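Local coordinates for protein secretion chaperonin CsaA (Picrophilus torridus, PDB 5ZDI) that probably acts as a chaperone in protein secretion and probably also binds tRNA, at residues Ile10-Gly15 / Lys62-Val67; Val14-Glu19 / Lys34-Asp39; Lys18-Phe23 / Glu57-Lys62; Asn45-Ile50 / Lys72-Phe77. All blocks are in the same frame, centred on the assembly; numbering follows the deposited sequence. Where two conformers were deposited one is given.

Interaction 1 (Ile10-Gly15 / Lys62-Val67)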
# COMPACT_ATOMS: atom_id res chain seq x y z
N ILE A 10 -12.15 -0.69 2.93
CA ILE A 10 -10.93 -1.38 3.40
C ILE A 10 -10.15 -0.48 4.39
O ILE A 10 -9.87 0.67 4.13
CB ILE A 10 -9.96 -1.79 2.24
CG1 ILE A 10 -10.69 -2.27 0.97
CG2 ILE A 10 -9.00 -2.88 2.76
CD1 ILE A 10 -11.54 -3.48 1.15
N ASP A 11 -9.85 -1.04 5.54
CA ASP A 11 -9.12 -0.36 6.57
C ASP A 11 -7.64 -0.74 6.48
O ASP A 11 -7.26 -1.87 6.84
CB ASP A 11 -9.70 -0.64 7.94
CG ASP A 11 -9.17 0.35 9.00
OD1 ASP A 11 -8.41 1.29 8.65
OD2 ASP A 11 -9.59 0.26 10.19
N ILE A 12 -6.85 0.18 5.94
CA ILE A 12 -5.41 -0.12 5.69
C ILE A 12 -4.60 0.74 6.64
O ILE A 12 -4.79 2.00 6.68
CB ILE A 12 -5.02 0.08 4.25
CG1 ILE A 12 -5.97 -0.70 3.34
CG2 ILE A 12 -3.55 -0.27 4.05
CD1 ILE A 12 -5.76 -0.46 1.86
N ARG A 13 -3.76 0.08 7.45
CA ARG A 13 -2.90 0.79 8.44
C ARG A 13 -1.43 0.56 8.29
O ARG A 13 -0.99 -0.54 7.90
CB ARG A 13 -3.30 0.36 9.81
CG ARG A 13 -4.75 0.61 10.20
CD ARG A 13 -5.17 2.09 10.15
NE ARG A 13 -6.58 2.11 10.58
CZ ARG A 13 -6.99 2.32 11.84
NH1 ARG A 13 -6.16 2.87 12.74
NH2 ARG A 13 -8.29 2.12 12.14
N VAL A 14 -0.67 1.50 8.85
CA VAL A 14 0.72 1.27 9.12
C VAL A 14 0.84 0.41 10.36
O VAL A 14 0.07 0.58 11.33
CB VAL A 14 1.41 2.60 9.39
CG1 VAL A 14 2.86 2.41 9.77
CG2 VAL A 14 1.27 3.53 8.17
N GLY A 15 1.71 -0.56 10.27
CA GLY A 15 2.03 -1.43 11.40
C GLY A 15 3.57 -1.56 11.51
O GLY A 15 4.22 -1.25 10.57
N LYS A 62 8.46 -1.06 9.35
CA LYS A 62 7.09 -0.53 9.16
C LYS A 62 6.49 -1.12 7.90
O LYS A 62 7.12 -1.13 6.81
CB LYS A 62 7.05 1.00 9.09
CG LYS A 62 7.48 1.61 10.37
CD LYS A 62 7.52 3.12 10.26
CE LYS A 62 8.08 3.65 11.57
NZ LYS A 62 8.24 5.15 11.40
N ILE A 63 5.36 -1.73 8.07
CA ILE A 63 4.66 -2.41 6.97
C ILE A 63 3.23 -1.80 6.86
O ILE A 63 2.83 -0.96 7.68
CB ILE A 63 4.60 -3.94 7.21
CG1 ILE A 63 3.97 -4.37 8.53
CG2 ILE A 63 5.99 -4.53 7.17
CD1 ILE A 63 2.47 -4.19 8.58
N ILE A 64 2.51 -2.25 5.83
CA ILE A 64 1.19 -1.87 5.60
C ILE A 64 0.29 -3.07 5.55
O ILE A 64 0.60 -4.06 4.92
CB ILE A 64 1.16 -1.16 4.17
CG1 ILE A 64 2.19 -0.04 4.08
CG2 ILE A 64 -0.19 -0.61 3.80
CD1 ILE A 64 1.98 1.11 5.08
N ALA A 65 -0.88 -2.98 6.23
CA ALA A 65 -1.78 -4.12 6.29
C ALA A 65 -3.25 -3.74 6.29
O ALA A 65 -3.64 -2.68 6.81
CB ALA A 65 -1.47 -4.95 7.53
N VAL A 66 -4.06 -4.68 5.77
CA VAL A 66 -5.48 -4.63 5.89
C VAL A 66 -5.86 -5.15 7.27
O VAL A 66 -5.51 -6.30 7.60
CB VAL A 66 -6.18 -5.47 4.84
CG1 VAL A 66 -7.71 -5.34 5.16
CG2 VAL A 66 -5.87 -4.96 3.45
N VAL A 67 -6.61 -4.34 8.06
CA VAL A 67 -6.87 -4.73 9.44
C VAL A 67 -8.31 -5.11 9.80
O VAL A 67 -8.55 -5.54 10.92
CB VAL A 67 -6.40 -3.62 10.44
CG1 VAL A 67 -4.89 -3.39 10.27
CG2 VAL A 67 -7.28 -2.36 10.32
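Ile12 and Ile64 meet methyl to methyl on one face of an antiparallel pair of strands, CG2 of Ile12 lying 3.4 Å from CG2 of Ile64, tighter than ordinary van der Waals contact. Both methyls stand anti to their own backbone N, which brings them together diagonally, between the non-hydrogen-bonded pairs Ile12-Val66 and Val14-Ile64. On the same face Val14 offers CG2 to Ile64 CD1 at 4.0 Å, and beyond the strand proper CG2 of Ile10 packs 3.7 Å from CG1 of Val66. The other face carries Arg13, Ala65 and Ile63. There Val67 sets CG2 against the carboxylate of Asp11, 3.5 Å from OD2, while its CG1 and CG2 both touch the aliphatic CG of Arg13. Arg13 in turn grips Asp11 side-on, with NE to OD1 at 2.8 Å and NH2 to the syn lone pair of OD2, a salt bridge that fixes the rotation of both groups beside the valine.

Beneath the side chains runs the backbone ladder. Arg13 and Ala65 exchange two hydrogen bonds, and so do Gly15 and Ile63, with Gly15 N reaching Ile63 O at 2.8 Å and 172°. Val67 N extends the ladder to Asp11 O, 2.8 Å away and nearly along the C=O axis. Asp11 OD1 has a second charged partner in Lys105, and Arg13 NH1 bonds to Gly103 O. Strand 77-88 continues the curled sheet, consistent with an OB-type tRNA-binding domain, beyond 62-66; Leu95 and Pro97 of strand 91-97 pack on Ile64, and Ala86 and Leu95 of the second subunit reach Val14 and Ile64 respectively.

Interaction 2 (Val14-Glu19 / Lys34-Asp39)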
# COMPACT_ATOMS: atom_id res chain seq x y z
N VAL A 14 -0.67 1.50 8.85
CA VAL A 14 0.72 1.27 9.12
C VAL A 14 0.84 0.41 10.36
O VAL A 14 0.07 0.58 11.33
CB VAL A 14 1.41 2.60 9.39
CG1 VAL A 14 2.86 2.41 9.77
CG2 VAL A 14 1.27 3.53 8.17
N GLY A 15 1.71 -0.56 10.27
CA GLY A 15 2.03 -1.43 11.40
C GLY A 15 3.57 -1.56 11.51
O GLY A 15 4.22 -1.25 10.57
N ILE A 16 4.08 -2.08 12.62
CA ILE A 16 5.53 -2.34 12.77
C ILE A 16 5.68 -3.77 13.24
O ILE A 16 5.05 -4.21 14.24
CB ILE A 16 6.21 -1.34 13.72
CG1 ILE A 16 7.71 -1.62 13.86
CG2 ILE A 16 5.57 -1.37 15.09
CD1 ILE A 16 8.52 -0.45 14.38
N ILE A 17 6.53 -4.53 12.54
CA ILE A 17 6.74 -5.90 12.92
C ILE A 17 7.61 -5.95 14.20
O ILE A 17 8.72 -5.38 14.23
CB ILE A 17 7.42 -6.68 11.76
CG1 ILE A 17 6.49 -6.74 10.53
CG2 ILE A 17 7.81 -8.04 12.21
CD1 ILE A 17 7.14 -7.21 9.25
N LYS A 18 7.16 -6.72 15.18
CA LYS A 18 7.87 -6.85 16.45
C LYS A 18 8.46 -8.21 16.74
O LYS A 18 9.43 -8.28 17.48
CB LYS A 18 7.03 -6.41 17.64
CG LYS A 18 6.46 -5.01 17.51
CD LYS A 18 7.49 -3.90 17.40
CE LYS A 18 8.35 -3.73 18.65
NZ LYS A 18 9.08 -2.49 18.54
N GLU A 19 7.91 -9.26 16.20
CA GLU A 19 8.42 -10.62 16.36
C GLU A 19 8.21 -11.39 15.06
O GLU A 19 7.21 -11.14 14.33
CB GLU A 19 7.69 -11.36 17.47
CG GLU A 19 7.89 -10.76 18.82
CD GLU A 19 7.59 -11.77 19.93
OE1 GLU A 19 8.15 -11.56 21.03
OE2 GLU A 19 6.83 -12.73 19.67
N LYS A 34 4.17 -11.00 14.40
CA LYS A 34 3.45 -10.28 15.44
C LYS A 34 3.73 -8.80 15.22
O LYS A 34 4.86 -8.35 15.25
CB LYS A 34 3.85 -10.78 16.81
CG LYS A 34 3.17 -9.95 17.88
CD LYS A 34 3.47 -10.59 19.23
CE LYS A 34 2.94 -9.73 20.33
NZ LYS A 34 3.01 -10.62 21.52
N ILE A 35 2.65 -8.05 14.92
CA ILE A 35 2.75 -6.68 14.38
C ILE A 35 1.95 -5.74 15.31
O ILE A 35 0.80 -6.08 15.73
CB ILE A 35 2.10 -6.63 12.99
CG1 ILE A 35 2.68 -7.71 12.11
CG2 ILE A 35 2.21 -5.25 12.39
CD1 ILE A 35 2.11 -7.81 10.73
N TYR A 36 2.55 -4.61 15.59
CA TYR A 36 1.93 -3.58 16.48
C TYR A 36 1.31 -2.53 15.60
O TYR A 36 1.95 -2.06 14.69
CB TYR A 36 2.99 -2.94 17.35
CG TYR A 36 2.42 -1.88 18.31
CD1 TYR A 36 1.48 -2.22 19.29
CD2 TYR A 36 2.84 -0.53 18.22
CE1 TYR A 36 1.00 -1.25 20.18
CE2 TYR A 36 2.29 0.45 19.06
CZ TYR A 36 1.39 0.07 20.03
OH TYR A 36 0.87 1.05 20.87
N PHE A 37 0.04 -2.18 15.88
CA PHE A 37 -0.76 -1.27 15.06
C PHE A 37 -1.25 -0.08 15.92
O PHE A 37 -2.24 0.57 15.61
CB PHE A 37 -1.95 -2.06 14.53
CG PHE A 37 -1.61 -2.93 13.36
CD1 PHE A 37 -1.44 -2.37 12.08
CD2 PHE A 37 -1.51 -4.30 13.50
CE1 PHE A 37 -1.10 -3.15 10.98
CE2 PHE A 37 -1.21 -5.11 12.39
CZ PHE A 37 -0.99 -4.55 11.16
N GLY A 38 -0.57 0.17 17.02
CA GLY A 38 -0.85 1.40 17.80
C GLY A 38 -1.68 1.05 19.04
O GLY A 38 -2.19 -0.10 19.21
N ASP A 39 -2.01 2.07 19.81
CA ASP A 39 -2.64 1.95 21.13
C ASP A 39 -4.06 1.43 21.14
O ASP A 39 -4.59 1.04 22.21
CB ASP A 39 -2.71 3.32 21.85
CG ASP A 39 -1.37 3.88 22.23
OD1 ASP A 39 -0.49 3.14 22.74
OD2 ASP A 39 -1.20 5.11 22.03
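The Phe37 ring comes in against the backbone of Val14 and Gly15, with CE1 3.6 Å from Gly15 CA and CD1 3.4 Å from Val14 O, both approaches oblique to the ring. Tyr36 points the other way: Gly38 N of its own segment sits over the centre of one ring face, and CG2 of Ile16 lies at the ring edge. The two strands form a beta hairpin of the OB-type tRNA-binding domain, interrupted by a classic beta bulge in which Lys18 and Glu19 both face Lys34.

Gly15 matters to the fit of Phe37, since a CB on it would clash with both Phe37 CE1 and Ile35 CG2. Ile16 and Tyr36 form a hydrogen-bonded pair, Tyr36 N reaching Ile16 O at 2.9 Å and 172°. Ile16 keeps CG2 between its backbone N and carbonyl carbon, from where the methyl touches Tyr36 CB at 3.8 Å. On the opposite face Ile35 and Ile17 pack loosely through their CG1 atoms, and Ile63 of the neighbouring strand 62-66 packs on both.

At the bulge Lys34 O takes two donors, a firm bond from Lys18 N at 2.8 Å and a weak one from Glu19 N. Within it the Glu19 and Lys34 side chains run side by side in the same direction, their opposite charges close but not in contact, an arrangement likely to be mildly favourable. Lys34 also makes a cation-pi contact with Tyr43 of the adjacent strand 43-48. Lys34 N returns a bond to Glu19 O, 3.0 Å long and 173° at the hydrogen.

Interaction 3 (Lys18-Phe23 / Glu57-Lys62)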
# COMPACT_ATOMS: atom_id res chain seq x y z
N LYS A 18 7.16 -6.72 15.18
CA LYS A 18 7.87 -6.85 16.45
C LYS A 18 8.46 -8.21 16.74
O LYS A 18 9.43 -8.28 17.48
CB LYS A 18 7.03 -6.41 17.64
CG LYS A 18 6.46 -5.01 17.51
CD LYS A 18 7.49 -3.90 17.40
CE LYS A 18 8.35 -3.73 18.65
NZ LYS A 18 9.08 -2.49 18.54
N GLU A 19 7.91 -9.26 16.20
CA GLU A 19 8.42 -10.62 16.36
C GLU A 19 8.21 -11.39 15.06
O GLU A 19 7.21 -11.14 14.33
CB GLU A 19 7.69 -11.36 17.47
CG GLU A 19 7.89 -10.76 18.82
CD GLU A 19 7.59 -11.77 19.93
OE1 GLU A 19 8.15 -11.56 21.03
OE2 GLU A 19 6.83 -12.73 19.67
N VAL A 20 9.11 -12.31 14.75
CA VAL A 20 9.01 -13.10 13.53
C VAL A 20 9.39 -14.53 13.87
O VAL A 20 10.42 -14.69 14.54
CB VAL A 20 9.99 -12.67 12.43
CG1 VAL A 20 9.74 -13.49 11.13
CG2 VAL A 20 9.86 -11.22 12.14
N SER A 21 8.60 -15.52 13.42
CA SER A 21 8.97 -16.93 13.61
C SER A 21 8.63 -17.71 12.35
O SER A 21 7.88 -17.29 11.53
CB SER A 21 8.24 -17.54 14.84
OG SER A 21 6.85 -17.72 14.62
N ASP A 22 9.23 -18.90 12.19
CA ASP A 22 8.85 -19.74 11.05
C ASP A 22 7.45 -20.30 11.19
O ASP A 22 7.08 -20.73 12.28
CB ASP A 22 9.88 -20.86 10.78
CG ASP A 22 11.23 -20.34 10.44
OD1 ASP A 22 11.32 -19.53 9.51
OD2 ASP A 22 12.24 -20.77 11.02
N PHE A 23 6.68 -20.33 10.10
CA PHE A 23 5.38 -20.93 10.11
C PHE A 23 5.51 -22.38 9.56
O PHE A 23 5.17 -22.70 8.43
CB PHE A 23 4.40 -20.07 9.32
CG PHE A 23 2.95 -20.46 9.44
CD1 PHE A 23 2.53 -21.51 10.24
CD2 PHE A 23 1.99 -19.80 8.67
CE1 PHE A 23 1.21 -21.85 10.28
CE2 PHE A 23 0.66 -20.15 8.74
CZ PHE A 23 0.28 -21.23 9.50
N GLU A 57 15.79 -8.77 8.99
CA GLU A 57 15.33 -7.68 8.12
C GLU A 57 13.94 -7.21 8.40
O GLU A 57 13.63 -6.09 8.08
CB GLU A 57 15.47 -8.03 6.66
CG GLU A 57 16.93 -8.43 6.33
CD GLU A 57 17.03 -8.86 4.88
OE1 GLU A 57 16.39 -9.80 4.39
OE2 GLU A 57 17.75 -8.20 4.19
N LEU A 58 13.12 -8.01 9.09
CA LEU A 58 11.75 -7.63 9.29
C LEU A 58 11.53 -7.02 10.68
O LEU A 58 10.57 -6.32 10.90
CB LEU A 58 10.85 -8.84 9.07
CG LEU A 58 10.90 -9.52 7.75
CD1 LEU A 58 10.15 -10.83 7.71
CD2 LEU A 58 10.29 -8.57 6.69
N ILE A 59 12.37 -7.34 11.66
CA ILE A 59 12.20 -6.77 13.01
C ILE A 59 12.25 -5.25 12.96
O ILE A 59 13.19 -4.61 12.40
CB ILE A 59 13.28 -7.31 13.94
CG1 ILE A 59 13.14 -8.85 14.05
CG2 ILE A 59 13.27 -6.60 15.28
CD1 ILE A 59 12.05 -9.27 14.99
N ASN A 60 11.23 -4.64 13.59
CA ASN A 60 11.05 -3.22 13.54
C ASN A 60 10.90 -2.55 12.18
O ASN A 60 11.03 -1.32 12.05
CB ASN A 60 12.06 -2.51 14.50
CG ASN A 60 11.70 -2.81 15.97
OD1 ASN A 60 10.48 -2.65 16.37
ND2 ASN A 60 12.67 -3.35 16.76
N LYS A 61 10.51 -3.33 11.17
CA LYS A 61 10.14 -2.78 9.89
C LYS A 61 8.69 -2.29 9.86
O LYS A 61 7.77 -3.03 10.29
CB LYS A 61 10.34 -3.86 8.80
CG LYS A 61 10.35 -3.32 7.40
CD LYS A 61 10.38 -4.47 6.43
CE LYS A 61 10.09 -4.10 4.94
NZ LYS A 61 10.93 -3.07 4.45
N LYS A 62 8.46 -1.06 9.35
CA LYS A 62 7.09 -0.53 9.16
C LYS A 62 6.49 -1.12 7.90
O LYS A 62 7.12 -1.13 6.81
CB LYS A 62 7.05 1.00 9.09
CG LYS A 62 7.48 1.61 10.37
CD LYS A 62 7.52 3.12 10.26
CE LYS A 62 8.08 3.65 11.57
NZ LYS A 62 8.24 5.15 11.40
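Lys18 bends back on itself to reach Asn60, its chain turned at both chi2 (-61°) and chi3 (-65°). The CB of Lys18 points away from the 57-62 segment, yet those two bends carry CD and CE back toward Asn60, and from CE the NZ reaches Asn60 OD1 in a hydrogen bond of 2.6 Å. The donor lies in the plane of the amide carbonyl, on a lone pair. OD1 of Asn60 also passes 3.3 Å from Lys18 CE. An alanine in place of Lys18 would probably leave Asn60 OD1 without this charged donor and its amide freer to turn.

The apolar half of the contact is built on Val20, whose CB points toward the other segment. Its CG2, anti to the carbonyl carbon, meets Leu58 CB at 4.0 Å and Ile59 CD1 at 4.1 Å. Ile59 is bent at chi2 (-79°), and the same CD1 lies 3.7 Å from Lys18 O, touching both backbone and side chain of the strand.

Leu58 to Lys61 form a type II beta turn, closed by Lys61 N to Leu58 O at 3.0 Å, which holds Ile59 and Asn60 at its two central positions. The turn starts at Leu58, in helix 55-58, and leads into strand 62-66, while Tyr31 of strand 31-36 packs on both Val20 and Leu58, and Leu94 of strand 91-97 packs on Leu58.

Interaction 4 (Asn45-Ile50 / Lys72-Phe77)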
# COMPACT_ATOMS: atom_id res chain seq x y z
N ASN A 45 -1.52 -10.80 14.63
CA ASN A 45 -0.67 -11.78 14.00
C ASN A 45 -1.01 -11.88 12.55
O ASN A 45 -2.16 -11.65 12.11
CB ASN A 45 -0.87 -13.15 14.65
CG ASN A 45 -0.36 -13.23 16.08
OD1 ASN A 45 0.60 -12.53 16.51
ND2 ASN A 45 -1.01 -14.08 16.83
N SER A 46 -0.03 -12.29 11.75
CA SER A 46 -0.19 -12.45 10.32
C SER A 46 0.68 -13.58 9.84
O SER A 46 1.79 -13.78 10.35
CB SER A 46 0.18 -11.18 9.57
OG SER A 46 -0.24 -11.31 8.24
N SER A 47 0.17 -14.34 8.91
CA SER A 47 0.99 -15.23 8.07
C SER A 47 1.45 -14.53 6.80
O SER A 47 0.64 -13.97 6.07
CB SER A 47 0.21 -16.51 7.70
OG SER A 47 0.99 -17.32 6.82
N ALA A 48 2.73 -14.48 6.54
CA ALA A 48 3.23 -13.76 5.35
C ALA A 48 4.27 -14.58 4.56
O ALA A 48 5.29 -14.98 5.18
CB ALA A 48 3.84 -12.41 5.73
N GLN A 49 4.05 -14.73 3.25
CA GLN A 49 5.01 -15.45 2.37
C GLN A 49 6.09 -14.52 1.92
O GLN A 49 6.22 -14.20 0.71
CB GLN A 49 4.24 -16.06 1.18
CG GLN A 49 3.29 -17.13 1.65
CD GLN A 49 2.30 -17.50 0.60
OE1 GLN A 49 2.70 -17.73 -0.53
NE2 GLN A 49 1.07 -17.70 0.99
N ILE A 50 6.92 -14.13 2.88
CA ILE A 50 8.00 -13.16 2.70
C ILE A 50 9.37 -13.70 3.18
O ILE A 50 10.26 -12.97 3.64
CB ILE A 50 7.67 -11.81 3.32
CG1 ILE A 50 7.40 -11.96 4.81
CG2 ILE A 50 6.46 -11.18 2.59
CD1 ILE A 50 7.17 -10.60 5.54
N LYS A 72 -8.43 -15.48 9.62
CA LYS A 72 -8.29 -16.59 8.66
C LYS A 72 -7.49 -17.67 9.39
O LYS A 72 -6.34 -17.44 9.84
CB LYS A 72 -7.50 -16.09 7.45
CG LYS A 72 -7.26 -17.09 6.34
CD LYS A 72 -7.95 -16.64 5.05
CE LYS A 72 -7.37 -17.40 3.86
NZ LYS A 72 -7.43 -18.87 4.09
N GLN A 73 -8.08 -18.85 9.54
CA GLN A 73 -7.37 -20.00 10.08
C GLN A 73 -6.47 -20.61 8.98
O GLN A 73 -6.91 -20.84 7.84
CB GLN A 73 -8.34 -21.05 10.53
CG GLN A 73 -7.69 -22.23 11.23
CD GLN A 73 -7.78 -22.16 12.72
OE1 GLN A 73 -8.72 -21.56 13.27
NE2 GLN A 73 -6.83 -22.79 13.41
N ILE A 74 -5.21 -20.87 9.33
CA ILE A 74 -4.31 -21.58 8.46
C ILE A 74 -3.63 -22.59 9.38
O ILE A 74 -2.99 -22.22 10.37
CB ILE A 74 -3.25 -20.66 7.84
CG1 ILE A 74 -3.89 -19.50 7.08
CG2 ILE A 74 -2.30 -21.47 6.94
CD1 ILE A 74 -2.94 -18.42 6.64
N ALA A 75 -3.85 -23.89 9.11
CA ALA A 75 -3.52 -24.93 10.07
C ALA A 75 -4.03 -24.58 11.45
O ALA A 75 -5.21 -24.30 11.60
CB ALA A 75 -2.00 -25.23 10.05
N ASN A 76 -3.15 -24.58 12.44
CA ASN A 76 -3.41 -24.19 13.82
C ASN A 76 -3.12 -22.71 14.19
O ASN A 76 -2.99 -22.38 15.35
CB ASN A 76 -2.48 -25.03 14.71
CG ASN A 76 -0.99 -24.72 14.46
OD1 ASN A 76 -0.55 -24.50 13.31
ND2 ASN A 76 -0.21 -24.71 15.54
N PHE A 77 -3.00 -21.84 13.19
CA PHE A 77 -2.62 -20.43 13.41
C PHE A 77 -3.74 -19.55 12.85
O PHE A 77 -4.32 -19.89 11.82
CB PHE A 77 -1.33 -20.20 12.64
CG PHE A 77 -0.80 -18.79 12.70
CD1 PHE A 77 -0.30 -18.25 13.88
CD2 PHE A 77 -0.83 -18.01 11.56
CE1 PHE A 77 0.21 -16.94 13.89
CE2 PHE A 77 -0.32 -16.70 11.58
CZ PHE A 77 0.19 -16.17 12.72
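Phe77 holds CG anti to its backbone N (chi1 178°), and its ring, turned by chi2 of 68°, reaches the backbone of Ser46 and Ser47. Its CE2 comes 3.6 Å from Ser47 N and 3.7 Å from Ser46 C, both of which lie at the ring edge and in its plane. CZ touches Asn45 CB at 3.7 Å, this time obliquely. Ser47 adds its CB, 3.9 Å from CE2, and the same CB packs against Ile74 CD1 at 3.8 Å. The ring rim and the isoleucine tip thus meet at one small serine.

Ile74 and Phe77 are brought side by side by the type II' beta turn that runs between them. It joins strands 72-74 and 77-88 as a beta hairpin, which packs through these two residues on strand 43-48. Two backbone hydrogen bonds close it, Ile74 N to Phe77 O and Phe77 N to Ile74 O, each 2.8 Å. Gln73 braces the turn from its own side chain, NE2 giving a hydrogen bond to Ala75 O.

Strand 43-48 has polar bonds to strand 77-88: Ser47 N to Ser79 OG, Asn45 N to Glu80 OE1, and the Ser46 side chain, through OG, to Val81 O. Phe23 packs on Ser47 and Ile74 as well, and its ring meets that of Phe77 with the planes at about 55°.

An alanine in place of Phe77 would probably open a gap beside Ser46 and Ser47 and leave Phe23 without its ring partner. Between the two segments the contact is purely van der Waals, carbon against carbon and backbone; its fixed geometry therefore seems to come from the tight turn and from the polar bonds to strand 77-88.

Overall arrangement
Interaction 1 is the buried core contact, a ladder of backbone bonds with aliphatic packing on one face; interaction 2, partly buried, is again a ladder, but bulged and with polar side chains toward the surface. Interactions 3 and 4 lie at the surface, the former with a single lysine-asparagine bond beside a small apolar patch, the latter joining strand 43-48 to a hairpin turn by van der Waals contact alone. Strand 12-22 serves the first three, pairing with 62-66 and 31-36 and then meeting the turn at the end of helix 55-58. Ile63 of interaction 1 packs on Ile17 and Ile35 of interaction 2, and Phe23, from the 18-23 segment, links interaction 3 to interaction 4.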